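Local coordinates for protein DHC, diheme cytochrome c (Rhodobacter sphaeroides, PDB 2FWT) that carries two covalently bound c-type hemes and probably transfers electrons to its partner, the sphaeroides heme protein SHP, at residues L25-W30 against Y58-A63. Sequence-based numbering, arbitrary orientation.
Sequences LPARSW and YLVANA. With HEC (heme c), chain C.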
ATOM      1  N   LEU A  25      -6.877  -0.539   0.228  1.00 16.98           N
ATOM      2  CA  LEU A  25      -7.200  -1.479  -0.839  1.00 17.09           C
ATOM      3  C   LEU A  25      -8.279  -2.454  -0.394  1.00 16.43           C
ATOM      4  O   LEU A  25      -8.405  -2.769   0.799  1.00 15.40           O
ATOM      5  CB  LEU A  25      -5.956  -2.284  -1.270  1.00 16.52           C
ATOM      6  CG  LEU A  25      -4.873  -1.504  -2.044  1.00 16.23           C
ATOM      7  CD1 LEU A  25      -3.672  -2.385  -2.252  1.00 17.97           C
ATOM      8  CD2 LEU A  25      -5.416  -1.053  -3.388  1.00 18.48           C
ATOM      9  N   PRO A  26      -9.054  -2.951  -1.354  1.00 17.23           N
ATOM     10  CA  PRO A  26      -9.999  -4.002  -1.020  1.00 16.96           C
ATOM     11  C   PRO A  26      -9.330  -5.352  -0.755  1.00 16.53           C
ATOM     12  O   PRO A  26      -8.201  -5.612  -1.199  1.00 16.34           O
ATOM     13  CB  PRO A  26     -10.887  -4.068  -2.240  1.00 17.34           C
ATOM     14  CG  PRO A  26     -10.020  -3.588  -3.372  1.00 17.61           C
ATOM     15  CD  PRO A  26      -9.131  -2.546  -2.778  1.00 17.53           C
ATOM     16  N   ALA A  27     -10.048  -6.216  -0.060  1.00 17.01           N
ATOM     17  CA  ALA A  27      -9.517  -7.532   0.342  1.00 17.22           C
ATOM     18  C   ALA A  27      -8.944  -8.316  -0.823  1.00 17.97           C
ATOM     19  O   ALA A  27      -7.840  -8.883  -0.721  1.00 18.50           O
ATOM     20  CB  ALA A  27     -10.558  -8.323   1.071  1.00 17.35           C
ATOM     21  N   ARG A  28      -9.647  -8.344  -1.941  1.00 18.05           N
ATOM     22  CA  ARG A  28      -9.171  -9.140  -3.079  1.00 19.19           C
ATOM     23  C   ARG A  28      -7.821  -8.682  -3.627  1.00 17.94           C
ATOM     24  O   ARG A  28      -7.054  -9.488  -4.132  1.00 17.75           O
ATOM     25  CB  ARG A  28     -10.195  -9.143  -4.190  1.00 20.09           C
ATOM     26  CG  ARG A  28     -10.391  -7.820  -4.890  1.00 22.93           C
ATOM     27  CD  ARG A  28     -11.686  -7.900  -5.713  1.00 24.94           C
ATOM     28  NE  ARG A  28     -11.929  -6.650  -6.406  1.00 27.35           N
ATOM     29  CZ  ARG A  28     -12.526  -5.576  -5.872  1.00 28.83           C
ATOM     30  NH1 ARG A  28     -12.981  -5.583  -4.635  1.00 27.94           N
ATOM     31  NH2 ARG A  28     -12.660  -4.484  -6.606  1.00 29.49           N
ATOM     32  N   SER A  29      -7.544  -7.382  -3.502  1.00 17.34           N
ATOM     33  CA  SER A  29      -6.283  -6.776  -3.919  1.00 16.59           C
ATOM     34  C   SER A  29      -5.147  -7.172  -2.970  1.00 15.60           C
ATOM     35  O   SER A  29      -4.073  -7.562  -3.410  1.00 15.15           O
ATOM     36  CB  SER A  29      -6.407  -5.257  -4.005  1.00 16.18           C
ATOM     37  OG  SER A  29      -7.308  -4.853  -5.048  1.00 17.29           O
ATOM     38  N   TRP A  30      -5.377  -7.094  -1.663  1.00 16.01           N
ATOM     39  CA  TRP A  30      -4.374  -7.585  -0.719  1.00 15.68           C
ATOM     40  C   TRP A  30      -4.076  -9.066  -0.930  1.00 16.22           C
ATOM     41  O   TRP A  30      -2.914  -9.476  -0.917  1.00 15.58           O
ATOM     42  CB  TRP A  30      -4.800  -7.323   0.702  1.00 15.45           C
ATOM     43  CG  TRP A  30      -4.828  -5.871   1.120  1.00 13.88           C
ATOM     44  CD1 TRP A  30      -5.883  -5.206   1.631  1.00 14.17           C
ATOM     45  CD2 TRP A  30      -3.747  -4.938   1.087  1.00 13.40           C
ATOM     46  NE1 TRP A  30      -5.549  -3.946   1.900  1.00 15.53           N
ATOM     47  CE2 TRP A  30      -4.234  -3.742   1.601  1.00 13.60           C
ATOM     48  CE3 TRP A  30      -2.401  -5.006   0.666  1.00 14.87           C
ATOM     49  CZ2 TRP A  30      -3.442  -2.596   1.728  1.00 15.39           C
ATOM     50  CZ3 TRP A  30      -1.598  -3.870   0.808  1.00 14.64           C
ATOM     51  CH2 TRP A  30      -2.115  -2.690   1.338  1.00 15.04           C
ATOM     52  N   TYR A  58      -4.482  -9.916   8.404  1.00 17.29           N
ATOM     53  CA  TYR A  58      -4.632  -8.579   8.943  1.00 17.36           C
ATOM     54  C   TYR A  58      -5.108  -7.614   7.853  1.00 16.47           C
ATOM     55  O   TYR A  58      -6.045  -6.833   8.075  1.00 17.15           O
ATOM     56  CB  TYR A  58      -3.309  -8.090   9.580  1.00 19.54           C
ATOM     57  CG  TYR A  58      -3.280  -6.599   9.810  1.00 19.05           C
ATOM     58  CD1 TYR A  58      -3.869  -6.046  10.924  1.00 20.48           C
ATOM     59  CD2 TYR A  58      -2.667  -5.733   8.898  1.00 21.00           C
ATOM     60  CE1 TYR A  58      -3.900  -4.676  11.110  1.00 22.52           C
ATOM     61  CE2 TYR A  58      -2.671  -4.351   9.102  1.00 21.12           C
ATOM     62  CZ  TYR A  58      -3.277  -3.842  10.209  1.00 21.47           C
ATOM     63  OH  TYR A  58      -3.297  -2.493  10.432  1.00 22.43           O
ATOM     64  N   LEU A  59      -4.474  -7.674   6.684  1.00 15.88           N
ATOM     65  CA  LEU A  59      -4.796  -6.753   5.598  1.00 15.89           C
ATOM     66  C   LEU A  59      -6.231  -6.958   5.143  1.00 15.76           C
ATOM     67  O   LEU A  59      -7.009  -6.008   5.014  1.00 16.69           O
ATOM     68  CB  LEU A  59      -3.802  -6.888   4.462  1.00 15.88           C
ATOM     69  CG  LEU A  59      -2.363  -6.457   4.756  1.00 16.92           C
ATOM     70  CD1 LEU A  59      -1.422  -6.944   3.644  1.00 17.87           C
ATOM     71  CD2 LEU A  59      -2.268  -4.972   4.918  1.00 18.19           C
ATOM     72  N   VAL A  60      -6.617  -8.215   4.963  1.00 16.02           N
ATOM     73  CA  VAL A  60      -7.969  -8.551   4.553  1.00 16.31           C
ATOM     74  C   VAL A  60      -9.017  -8.110   5.572  1.00 17.24           C
ATOM     75  O   VAL A  60     -10.046  -7.519   5.203  1.00 17.98           O
ATOM     76  CB  VAL A  60      -8.066 -10.069   4.238  1.00 14.97           C
ATOM     77  CG1 VAL A  60      -9.511 -10.562   4.098  1.00 16.86           C
ATOM     78  CG2 VAL A  60      -7.320 -10.348   2.955  1.00 16.34           C
ATOM     79  N   ALA A  61      -8.752  -8.374   6.851  1.00 17.83           N
ATOM     80  CA  ALA A  61      -9.698  -8.046   7.918  1.00 18.27           C
ATOM     81  C   ALA A  61      -9.898  -6.553   8.072  1.00 19.33           C
ATOM     82  O   ALA A  61     -10.937  -6.136   8.588  1.00 20.03           O
ATOM     83  CB  ALA A  61      -9.214  -8.632   9.266  1.00 19.57           C
ATOM     84  N   ASN A  62      -8.917  -5.765   7.630  1.00 18.54           N
ATOM     85  CA  ASN A  62      -8.933  -4.328   7.747  1.00 18.35           C
ATOM     86  C   ASN A  62      -8.995  -3.575   6.424  1.00 17.92           C
ATOM     87  O   ASN A  62      -8.792  -2.368   6.375  1.00 17.77           O
ATOM     88  CB  ASN A  62      -7.742  -3.900   8.598  1.00 19.21           C
ATOM     89  CG  ASN A  62      -7.871  -4.377  10.004  1.00 20.31           C
ATOM     90  OD1 ASN A  62      -8.623  -3.778  10.753  1.00 22.15           O
ATOM     91  ND2 ASN A  62      -7.197  -5.485  10.375  1.00 18.42           N
ATOM     92  N   ALA A  63      -9.407  -4.286   5.379  1.00 16.48           N
ATOM     93  CA  ALA A  63      -9.369  -3.791   4.017  1.00 16.94           C
ATOM     94  C   ALA A  63     -10.436  -2.704   3.809  1.00 17.87           C
ATOM     95  O   ALA A  63     -11.340  -2.517   4.653  1.00 18.66           O
ATOM     96  CB  ALA A  63      -9.581  -4.939   3.076  1.00 15.96           C
TER
HETATM   97 FE   HEC C 805       5.696  -3.365  -1.834  1.00 17.17          FE
HETATM   98  CHA HEC C 805       4.682  -1.306  -4.318  1.00 15.73           C
HETATM   99  CHB HEC C 805       2.479  -3.520  -0.640  1.00 15.69           C
HETATM  100  CHC HEC C 805       6.724  -5.331   0.729  1.00 17.23           C
HETATM  101  CHD HEC C 805       8.866  -3.358  -3.085  1.00 17.36           C
HETATM  102  NA  HEC C 805       3.928  -2.553  -2.346  1.00 15.71           N
HETATM  103  C1A HEC C 805       3.722  -1.720  -3.432  1.00 15.05           C
HETATM  104  C2A HEC C 805       2.341  -1.345  -3.512  1.00 14.63           C
HETATM  105  C3A HEC C 805       1.722  -1.952  -2.478  1.00 14.75           C
HETATM  106  C4A HEC C 805       2.710  -2.713  -1.731  1.00 15.17           C
HETATM  107  CMA HEC C 805       0.252  -1.864  -2.112  1.00 15.38           C
HETATM  108  CAA HEC C 805       1.740  -0.418  -4.576  1.00 16.09           C
HETATM  109  CBA HEC C 805       1.963   1.060  -4.265  1.00 15.48           C
HETATM  110  CGA HEC C 805       1.121   1.906  -5.199  1.00 15.91           C
HETATM  111  O1A HEC C 805      -0.078   2.089  -4.906  1.00 17.29           O
HETATM  112  O2A HEC C 805       1.647   2.405  -6.229  1.00 17.19           O
HETATM  113  NB  HEC C 805       4.779  -4.254  -0.253  1.00 16.16           N
HETATM  114  C1B HEC C 805       3.431  -4.262   0.019  1.00 14.66           C
HETATM  115  C2B HEC C 805       3.184  -5.150   1.132  1.00 14.43           C
HETATM  116  C3B HEC C 805       4.375  -5.665   1.499  1.00 14.93           C
HETATM  117  C4B HEC C 805       5.399  -5.054   0.673  1.00 14.59           C
HETATM  118  CMB HEC C 805       1.760  -5.452   1.648  1.00 15.04           C
HETATM  119  CAB HEC C 805       4.693  -6.702   2.599  1.00 17.49           C
HETATM  120  CBB HEC C 805       4.211  -7.965   2.343  1.00 18.89           C
HETATM  121  NC  HEC C 805       7.468  -4.168  -1.287  1.00 18.97           N
HETATM  122  C1C HEC C 805       7.681  -4.949  -0.171  1.00 19.17           C
HETATM  123  C2C HEC C 805       9.084  -5.260  -0.075  1.00 20.57           C
HETATM  124  C3C HEC C 805       9.691  -4.731  -1.140  1.00 21.17           C
HETATM  125  C4C HEC C 805       8.678  -4.026  -1.907  1.00 18.98           C
HETATM  126  CMC HEC C 805       9.709  -6.103   1.047  1.00 20.31           C
HETATM  127  CAC HEC C 805      11.197  -4.833  -1.514  1.00 20.45           C
HETATM  128  CBC HEC C 805      11.783  -6.067  -1.600  1.00 22.42           C
HETATM  129  ND  HEC C 805       6.584  -2.516  -3.405  1.00 16.80           N
HETATM  130  C1D HEC C 805       7.921  -2.669  -3.774  1.00 17.34           C
HETATM  131  C2D HEC C 805       8.177  -1.953  -5.004  1.00 17.05           C
HETATM  132  C3D HEC C 805       6.889  -1.308  -5.405  1.00 17.68           C
HETATM  133  C4D HEC C 805       5.957  -1.705  -4.354  1.00 16.96           C
HETATM  134  CMD HEC C 805       9.460  -1.893  -5.780  1.00 17.78           C
HETATM  135  CAD HEC C 805       6.676  -0.448  -6.644  1.00 17.96           C
HETATM  136  CBD HEC C 805       6.966   1.014  -6.281  1.00 18.88           C
HETATM  137  CGD HEC C 805       6.857   1.924  -7.481  1.00 20.29           C
HETATM  138  O1D HEC C 805       6.258   1.491  -8.496  1.00 18.95           O
HETATM  139  O2D HEC C 805       7.368   3.085  -7.394  1.00 19.58           O
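Leu-59 lies across the indole of Trp-30, the two side chains crossing at about a right angle. Its CB sits over the five-membered ring, 3.8 Å from that ring's centroid and 18° off the normal, a CH-pi contact. With CG anti to the carbonyl carbon (chi1 -67°), the chain continues over the same face, CD1 of Leu-59 3.7 Å from CE3 of Trp-30 and CD2 above the middle of the indole; a forked aliphatic chain suits so broad a surface. Against the opposite face, toward the rim, rests CB of Leu-25, so the ring is sandwiched. Ala-63 CB meets the indole at its edge, 4.0 Å from Trp-30 CD1; being a lone methyl, it can also lie 3.4 Å from the backbone O of Leu-25. Ala-27's small side chain lets the helices come close, its CB 3.9 Å from CG1 of Val-60. CZ3 of Trp-30 comes 3.8 Å from the heme methyl CMB.

Tryptophan suits its place because its large flat indole spans from Leu-59 to the heme and carries one N-H: NE1 donates to the Ala-22 carbonyl, which, with the packing on both faces, probably holds the ring's rotation. Asp-65 accepts from Ala-27 N at the start of helix 27-34. An alanine in place of Trp-30 would probably open a gap between Leu-25 and Leu-59 and leave the Ala-22 carbonyl without its indole donor. Leu-25 and Trp-30 also line the heme pocket, so the apolar packing of helix 49-61 reaches the heme through the indole.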